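Local coordinates for protein cytidine deaminase (Mycobacterium leprae, PDB 3R2N) that probably catalyses the zinc-dependent hydrolytic deamination of cytidine to uridine in pyrimidine salvage, working as a homotetramer, at residues V33-G37 and A61-M65. Residues are numbered along the deposited sequence; the frame is centred on the assembly and turned at random.
Sequences VGVAG and AECSM. With EDO (1,2-ethanediol), chain L.
In the cytidine deaminase fold, helix 61-71, which begins directly after the zinc ligand Cys60, packs its first turn on strand 34-39 of the central mixed sheet. The segment 33-37 is extended (phi -124 to -147°, psi 138 to 152°); residues 61-65 are regular helix, with Met65 N bonded to Ala61 O at 3.0 Å. The short axes approach to 7.7 Å and cross at -41°, with Val35 CA 5.8 Å from Ala61 CA. Val33 (chi1 t) sets CG1 3.5 Å from Ala61 CB. Gly34 adds little, and Val35, its CB toward the helix, makes the central contacts: with chi1 p, its CG1 lies 3.2 Å from Ala61 O, 3.8 Å from Ala61 CB and 3.6 Å from Met65 CB. Ala36 turns its CB away from the helix and touches Leu44. At Gly37 a CB would clash with Met65, whose chain (chi1 t, chi2 t, chi3 p) brings SD to 3.9 Å from Gly37 N. The contact is buried and mainly apolar, Val35 and Met65 also meeting Val80. Glu62, in the Cys-Ala-Glu signature and probably the proton shuttle as in relatives, has its side chain about 4 Å from zinc. A 1,2-ethanediol, probably from crystallisation, donates from O1 to Glu62 OE1 at 2.9 Å.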
loop_
_atom_site.group_PDB
_atom_site.type_symbol
_atom_site.label_atom_id
_atom_site.label_comp_id
_atom_site.label_asym_id
_atom_site.label_seq_id
_atom_site.Cartn_x
_atom_site.Cartn_y
_atom_site.Cartn_z
ATOM N N VAL D 33 -6.165 0.092 -17.007
ATOM C CA VAL D 33 -7.326 -0.604 -16.443
ATOM C C VAL D 33 -8.459 0.383 -16.127
ATOM O O VAL D 33 -8.231 1.482 -15.575
ATOM C CB VAL D 33 -6.951 -1.378 -15.146
ATOM C CG1 VAL D 33 -8.135 -2.053 -14.530
ATOM C CG2 VAL D 33 -5.791 -2.360 -15.381
ATOM N N GLY D 34 -9.674 -0.021 -16.445
ATOM C CA GLY D 34 -10.853 0.726 -16.076
ATOM C C GLY D 34 -11.770 -0.175 -15.281
ATOM O O GLY D 34 -11.714 -1.402 -15.424
ATOM N N VAL D 35 -12.577 0.425 -14.399
ATOM C CA VAL D 35 -13.543 -0.345 -13.620
ATOM C C VAL D 35 -14.822 0.444 -13.518
ATOM O O VAL D 35 -14.810 1.668 -13.551
ATOM C CB VAL D 35 -13.015 -0.736 -12.189
ATOM C CG1 VAL D 35 -12.856 0.505 -11.257
ATOM C CG2 VAL D 35 -13.919 -1.760 -11.550
ATOM N N ALA D 36 -15.929 -0.258 -13.377
ATOM C CA ALA D 36 -17.201 0.389 -13.273
ATOM C C ALA D 36 -18.058 -0.476 -12.360
ATOM O O ALA D 36 -17.967 -1.715 -12.387
ATOM C CB ALA D 36 -17.865 0.554 -14.685
ATOM N N GLY D 37 -18.917 0.201 -11.593
ATOM C CA GLY D 37 -19.695 -0.416 -10.541
ATOM C C GLY D 37 -21.089 0.170 -10.487
ATOM O O GLY D 37 -21.279 1.338 -10.797
ATOM N N ALA D 61 -7.445 0.381 -10.219
ATOM C CA ALA D 61 -8.707 0.921 -10.695
ATOM C C ALA D 61 -9.790 0.818 -9.611
ATOM O O ALA D 61 -10.538 1.787 -9.396
ATOM C CB ALA D 61 -9.157 0.196 -12.020
ATOM N N GLU D 62 -9.847 -0.327 -8.921
ATOM C CA GLU D 62 -10.852 -0.596 -7.878
ATOM C C GLU D 62 -10.718 0.367 -6.687
ATOM O O GLU D 62 -11.737 0.806 -6.153
ATOM C CB GLU D 62 -10.806 -2.064 -7.398
ATOM C CG GLU D 62 -10.999 -3.109 -8.511
ATOM C CD GLU D 62 -9.681 -3.558 -9.104
ATOM O OE1 GLU D 62 -8.902 -2.689 -9.570
ATOM O OE2 GLU D 62 -9.397 -4.773 -9.084
ATOM N N CYS D 63 -9.475 0.667 -6.285
ATOM C CA CYS D 63 -9.164 1.765 -5.311
ATOM C C CYS D 63 -9.811 3.099 -5.748
ATOM O O CYS D 63 -10.454 3.783 -4.930
ATOM C CB CYS D 63 -7.658 1.995 -5.176
ATOM S SG CYS D 63 -6.691 0.597 -4.513
ATOM N N SER D 64 -9.650 3.453 -7.040
ATOM C CA SER D 64 -10.103 4.751 -7.478
ATOM C C SER D 64 -11.605 4.798 -7.356
ATOM O O SER D 64 -12.161 5.789 -6.873
ATOM C CB SER D 64 -9.647 5.091 -8.888
ATOM O OG SER D 64 -8.264 5.320 -8.916
ATOM N N MET D 65 -12.224 3.680 -7.702
ATOM C CA MET D 65 -13.670 3.532 -7.670
ATOM C C MET D 65 -14.230 3.600 -6.267
ATOM O O MET D 65 -15.247 4.242 -6.036
ATOM C CB MET D 65 -14.095 2.219 -8.347
ATOM C CG MET D 65 -15.590 1.993 -8.252
ATOM S SD MET D 65 -16.095 0.403 -8.921
ATOM C CE MET D 65 -15.286 -0.711 -7.771
HETATM C C1 EDO L . -6.742 -5.457 -11.391
HETATM O O1 EDO L . -7.427 -4.195 -11.519
HETATM C C2 EDO L . -5.998 -5.466 -10.061
HETATM O O2 EDO L . -6.921 -5.190 -8.983
#